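Local coordinates for RimK-related lysine biosynthesis protein (Thermococcus kodakarensis, PDB 5K2M) that binds ADP and magnesium in an ATP-grasp domain and is probably an ATP-dependent ligase of the RimK family, LysX subfamily, in amino-acid biosynthesis, at residues A[172-177]-A[226-231]; A[200-205]-A[252-257]. All blocks are in the same frame, centred on the assembly; numbering follows the deposited sequence.

Contact 1: A[172-177]-A[226-231]; sequences IRSYVI and LAIDIF. With MG (magnesium ion), chain Q; ADP (adenosine-5'-diphosphate), chain O; PO4 (phosphate ion), chain P.
Arg173 and Asp229 meet as a non-hydrogen-bonded pair in the antiparallel sheet of the ATP-grasp domain, where strands 172-177 and 226-231 run at 149° to each other. The neighbouring pairs Ile172–Ile230, Ser174–Ile228 and Val176–Leu226 each close two backbone hydrogen bonds, Ile228 N lying 2.7 Å from Ser174 O. All the touching residues are buried, yet the two faces differ. On that of Ile172, Ser174 and Val176 the side chains meet at ordinary van der Waals distances: Ile172 CB is 4.0 Å from Ile230 CB, and Val176 CG2 approaches Ile228 CD1 to 3.8 Å. Helix 208-219 covers this face, and its Ser214 hydrogen-bonds Ser174 OG.

The nucleotide side has the closer, polar contacts. The chi2 bend of Arg173 (62°) carries CD to 3.4 Å from Ile228 O. Beyond it the guanidinium lies with one face over the methyl of Ala227, NE standing 3.1 Å from CB. NH1 forms a salt bridge to Asp229 OD1 at 2.7 Å, although the hydrogen bond within it is weak and the two group planes are 34° apart. NH1 also donates over 3.0 Å to O3 of the bound phosphate ion, probably from the crystallisation liquor, which likewise lies near the guanidinium plane. An alanine in place of Arg173 has no guanidinium, which would probably leave Asp229 OD1 without this charged partner and the phosphate ion less firmly held, and open a gap over the Ala227 methyl.

While OD1 faces Arg173, OD2 joins Glu241, both ADP phosphate groups, the phosphate ion and a water that hydrogen-bonds ADP O3' around magnesium. Asp229 OD2 also receives a hydrogen bond from Arg187 and sits 2.0 Å from the magnesium ion.

Contact 2: A[200-205]-A[252-257]; sequences GKAEPC and ARVTGA
Val254, near the end of helix 249-255, packs its two methyls against strand 201-204, an outermost strand of the antiparallel sheet in the ATP-grasp domain. No direct hydrogen bond crosses between the segments, and the contact lies near the surface.

The apolar part rests on how Val254 spreads its branches. CG1, anti to the backbone N (chi1 151°), presses on the peptide link between Glu203 and Pro204, 3.4 Å from Glu203 C and 3.3 Å from Pro204 N. The same methyl lies 3.6 Å from Pro204 CD, the two side chains crossing at about a right angle. CG2 meets Ala202, 3.7 Å from its O and 4.0 Å from its CB. Thr255 adds a looser touch on Pro204 through CG2 and also rests on Ile185 of strand 180-188.

The polar part is indirect. A water accepts from Ala202 N at 2.9 Å and, weakly, from Arg253 NH2, which also hydrogen-bonds to Asn250 OD1.

Within 252-257 hydrogen bonds shape the helix end: Gly256 N still bonds to Ala252 O, but Gly256 leaves helical geometry with positive phi. Thr255 OG1, itself hydrogen-bonded to Ala251 O, then closes an ST turn by accepting from Ala257 N at 3.0 Å.

In the fold
From the N terminus, the chain enters contact 1 on strand 170-177, turns back through strand 180-188 and reaches contact 2 on strand 201-204. Helix 208-219 follows before strand 225-233 closes the first loop beside its partner. Strand 236-243 then leads to helix 249-255, which closes the second. The segments alternate along the sequence, so the loops cross. Both contacts reach the same five-strand sheet: contact 1 joins two inner strands, whereas contact 2 sets a helix against an outermost strand, with strand 180-188 between 201-204 and 170-177. Their centres are 12 Å apart and their nearest atoms about 4 Å, without touching.

Contact 1: A[172-177]-A[226-231]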
# COMPACT_ATOMS: atom_id res chain seq x y z
N ILE A 172 -56.61 -25.57 -0.40
CA ILE A 172 -56.28 -26.21 0.88
C ILE A 172 -54.99 -25.63 1.39
O ILE A 172 -54.05 -25.42 0.63
CB ILE A 172 -56.14 -27.75 0.72
CG1 ILE A 172 -57.51 -28.37 0.41
CG2 ILE A 172 -55.52 -28.39 1.97
CD1 ILE A 172 -57.40 -29.69 -0.32
N ARG A 173 -54.96 -25.34 2.68
CA ARG A 173 -53.78 -24.85 3.34
C ARG A 173 -53.45 -25.78 4.49
O ARG A 173 -54.22 -25.88 5.43
CB ARG A 173 -54.04 -23.44 3.83
CG ARG A 173 -53.01 -22.93 4.81
CD ARG A 173 -51.63 -22.86 4.18
NE ARG A 173 -50.95 -21.70 4.74
CZ ARG A 173 -50.51 -20.64 4.08
NH1 ARG A 173 -50.57 -20.54 2.76
NH2 ARG A 173 -49.92 -19.69 4.78
N SER A 174 -52.30 -26.45 4.42
CA SER A 174 -51.87 -27.36 5.48
C SER A 174 -50.55 -26.91 6.09
O SER A 174 -49.84 -26.06 5.53
CB SER A 174 -51.75 -28.79 4.95
OG SER A 174 -50.74 -28.88 3.96
N TYR A 175 -50.22 -27.49 7.24
CA TYR A 175 -49.05 -27.10 8.01
C TYR A 175 -48.28 -28.33 8.42
O TYR A 175 -48.87 -29.28 8.92
CB TYR A 175 -49.48 -26.30 9.24
CG TYR A 175 -50.17 -25.01 8.91
CD1 TYR A 175 -51.53 -24.97 8.62
CD2 TYR A 175 -49.45 -23.81 8.87
CE1 TYR A 175 -52.17 -23.78 8.31
CE2 TYR A 175 -50.07 -22.62 8.55
CZ TYR A 175 -51.42 -22.60 8.27
OH TYR A 175 -52.02 -21.41 7.97
N VAL A 176 -46.97 -28.32 8.17
CA VAL A 176 -46.07 -29.38 8.55
C VAL A 176 -44.84 -28.74 9.18
O VAL A 176 -44.16 -27.91 8.57
CB VAL A 176 -45.63 -30.24 7.36
CG1 VAL A 176 -44.66 -31.33 7.80
CG2 VAL A 176 -46.85 -30.88 6.70
N ILE A 177 -44.58 -29.15 10.42
CA ILE A 177 -43.52 -28.57 11.23
C ILE A 177 -42.61 -29.71 11.67
O ILE A 177 -43.04 -30.60 12.39
CB ILE A 177 -44.11 -27.82 12.44
CG1 ILE A 177 -44.93 -26.63 11.92
CG2 ILE A 177 -42.99 -27.37 13.38
CD1 ILE A 177 -45.52 -25.71 12.97
N LEU A 226 -43.43 -25.28 7.53
CA LEU A 226 -43.97 -24.87 6.24
C LEU A 226 -45.49 -24.84 6.23
O LEU A 226 -46.15 -25.78 6.70
CB LEU A 226 -43.47 -25.79 5.12
CG LEU A 226 -41.99 -25.71 4.74
CD1 LEU A 226 -41.67 -26.77 3.69
CD2 LEU A 226 -41.58 -24.33 4.25
N ALA A 227 -46.04 -23.76 5.67
CA ALA A 227 -47.44 -23.73 5.28
C ALA A 227 -47.50 -24.08 3.81
O ALA A 227 -46.89 -23.42 2.99
CB ALA A 227 -48.05 -22.36 5.51
N ILE A 228 -48.24 -25.13 3.51
CA ILE A 228 -48.29 -25.69 2.18
C ILE A 228 -49.66 -25.38 1.57
O ILE A 228 -50.67 -25.46 2.27
CB ILE A 228 -48.04 -27.20 2.25
CG1 ILE A 228 -46.70 -27.45 2.97
CG2 ILE A 228 -48.04 -27.81 0.85
CD1 ILE A 228 -46.53 -28.84 3.50
N ASP A 229 -49.67 -25.01 0.29
CA ASP A 229 -50.91 -24.75 -0.47
C ASP A 229 -51.19 -25.89 -1.45
O ASP A 229 -50.36 -26.18 -2.32
CB ASP A 229 -50.79 -23.48 -1.29
CG ASP A 229 -50.62 -22.23 -0.45
OD1 ASP A 229 -50.20 -22.32 0.72
OD2 ASP A 229 -50.89 -21.13 -0.98
N ILE A 230 -52.37 -26.49 -1.36
CA ILE A 230 -52.75 -27.64 -2.18
C ILE A 230 -54.03 -27.33 -2.97
O ILE A 230 -54.92 -26.65 -2.46
CB ILE A 230 -52.91 -28.90 -1.29
CG1 ILE A 230 -51.55 -29.33 -0.73
CG2 ILE A 230 -53.54 -30.04 -2.06
CD1 ILE A 230 -51.62 -30.31 0.43
N PHE A 231 -54.10 -27.81 -4.21
CA PHE A 231 -55.30 -27.66 -5.04
C PHE A 231 -55.97 -29.00 -5.30
O PHE A 231 -55.30 -29.99 -5.61
CB PHE A 231 -54.98 -27.10 -6.43
CG PHE A 231 -54.32 -25.74 -6.44
CD1 PHE A 231 -54.33 -24.91 -5.33
CD2 PHE A 231 -53.72 -25.29 -7.61
CE1 PHE A 231 -53.74 -23.67 -5.38
CE2 PHE A 231 -53.13 -24.04 -7.67
CZ PHE A 231 -53.14 -23.23 -6.55
MG MG Q . -50.40 -19.24 -1.48
PB ADP O . -49.27 -16.61 -3.11
O1B ADP O . -50.35 -17.14 -2.20
O2B ADP O . -49.48 -15.17 -3.53
O3B ADP O . -47.86 -16.84 -2.64
PA ADP O . -50.29 -18.75 -4.77
O1A ADP O . -50.53 -19.53 -3.49
O2A ADP O . -49.63 -19.51 -5.88
O3A ADP O . -49.44 -17.41 -4.50
O5' ADP O . -51.68 -18.18 -5.32
C5' ADP O . -52.62 -17.58 -4.45
C4' ADP O . -53.98 -18.23 -4.66
O4' ADP O . -54.40 -18.04 -6.01
C3' ADP O . -54.03 -19.72 -4.39
O3' ADP O . -54.32 -20.01 -3.01
C2' ADP O . -55.15 -20.16 -5.32
O2' ADP O . -56.44 -19.94 -4.74
C1' ADP O . -55.03 -19.22 -6.50
N9 ADP O . -54.19 -19.82 -7.54
C8 ADP O . -52.86 -19.69 -7.68
N7 ADP O . -52.39 -20.38 -8.73
C5 ADP O . -53.46 -21.00 -9.28
C6 ADP O . -53.69 -21.87 -10.43
N6 ADP O . -52.65 -22.25 -11.21
N1 ADP O . -54.95 -22.28 -10.66
C2 ADP O . -55.98 -21.91 -9.88
N3 ADP O . -55.86 -21.11 -8.82
C4 ADP O . -54.64 -20.63 -8.49
P PO4 P . -49.68 -17.27 1.03
O1 PO4 P . -50.52 -18.30 0.29
O2 PO4 P . -50.49 -16.03 1.37
O3 PO4 P . -49.19 -17.92 2.30
O4 PO4 P . -48.54 -16.83 0.17
O HOH W 1 -52.54 -19.04 -1.33

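Contact 2: A[200-205]-A[252-257]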
# COMPACT_ATOMS: atom_id res chain seq x y z
N GLY A 200 -60.40 -14.73 1.67
CA GLY A 200 -60.59 -16.17 1.84
C GLY A 200 -61.06 -16.53 3.24
O GLY A 200 -60.59 -15.96 4.22
N LYS A 201 -62.00 -17.49 3.33
CA LYS A 201 -62.63 -17.89 4.59
C LYS A 201 -62.18 -19.29 5.01
O LYS A 201 -62.30 -20.25 4.23
CB LYS A 201 -64.15 -17.87 4.43
CG LYS A 201 -64.75 -16.48 4.25
CD LYS A 201 -66.01 -16.51 3.40
CE LYS A 201 -65.68 -16.53 1.91
NZ LYS A 201 -66.87 -16.76 1.04
N ALA A 202 -61.69 -19.42 6.25
CA ALA A 202 -61.10 -20.68 6.72
C ALA A 202 -62.15 -21.67 7.23
O ALA A 202 -63.11 -21.28 7.87
CB ALA A 202 -60.07 -20.41 7.80
N GLU A 203 -61.93 -22.96 6.95
CA GLU A 203 -62.81 -24.04 7.38
C GLU A 203 -61.91 -25.26 7.63
O GLU A 203 -60.95 -25.45 6.90
CB GLU A 203 -63.80 -24.34 6.26
CG GLU A 203 -65.23 -24.61 6.69
CD GLU A 203 -66.07 -23.35 6.77
OE1 GLU A 203 -65.67 -22.42 7.49
OE2 GLU A 203 -67.15 -23.31 6.13
N PRO A 204 -62.20 -26.09 8.66
CA PRO A 204 -61.26 -27.19 8.93
C PRO A 204 -61.24 -28.26 7.83
O PRO A 204 -62.27 -28.55 7.23
CB PRO A 204 -61.77 -27.77 10.26
CG PRO A 204 -63.21 -27.41 10.31
CD PRO A 204 -63.41 -26.18 9.48
N CYS A 205 -60.05 -28.81 7.55
CA CYS A 205 -59.90 -29.84 6.52
C CYS A 205 -59.35 -31.12 7.13
O CYS A 205 -58.26 -31.12 7.70
CB CYS A 205 -58.96 -29.38 5.42
SG CYS A 205 -58.58 -30.70 4.24
N ALA A 252 -55.47 -21.70 13.02
CA ALA A 252 -55.49 -22.12 14.42
C ALA A 252 -56.87 -21.90 15.04
O ALA A 252 -57.37 -22.76 15.76
CB ALA A 252 -54.43 -21.38 15.22
N ARG A 253 -57.48 -20.75 14.75
CA ARG A 253 -58.82 -20.46 15.29
C ARG A 253 -59.83 -21.53 14.85
O ARG A 253 -60.70 -21.91 15.63
CB ARG A 253 -59.30 -19.07 14.86
CG ARG A 253 -60.73 -18.76 15.30
CD ARG A 253 -61.18 -17.35 14.94
NE ARG A 253 -60.95 -17.05 13.52
CZ ARG A 253 -61.71 -17.45 12.51
NH1 ARG A 253 -62.81 -18.18 12.72
NH2 ARG A 253 -61.38 -17.13 11.27
N VAL A 254 -59.69 -22.02 13.63
CA VAL A 254 -60.69 -22.87 12.99
C VAL A 254 -60.45 -24.38 13.24
O VAL A 254 -61.38 -25.17 13.21
CB VAL A 254 -60.77 -22.48 11.48
CG1 VAL A 254 -61.16 -23.62 10.57
CG2 VAL A 254 -61.69 -21.28 11.31
N THR A 255 -59.20 -24.76 13.48
CA THR A 255 -58.84 -26.16 13.73
C THR A 255 -58.60 -26.48 15.20
O THR A 255 -58.66 -27.64 15.59
CB THR A 255 -57.55 -26.55 12.99
OG1 THR A 255 -56.47 -25.71 13.42
CG2 THR A 255 -57.73 -26.43 11.49
N GLY A 256 -58.29 -25.46 16.00
CA GLY A 256 -57.81 -25.67 17.36
C GLY A 256 -56.33 -26.04 17.44
O GLY A 256 -55.81 -26.23 18.54
N ALA A 257 -55.65 -26.16 16.30
CA ALA A 257 -54.26 -26.59 16.31
C ALA A 257 -53.41 -25.46 16.84
O ALA A 257 -53.70 -24.28 16.60
CB ALA A 257 -53.81 -26.99 14.91
O HOH W 2 -61.36 -17.08 8.01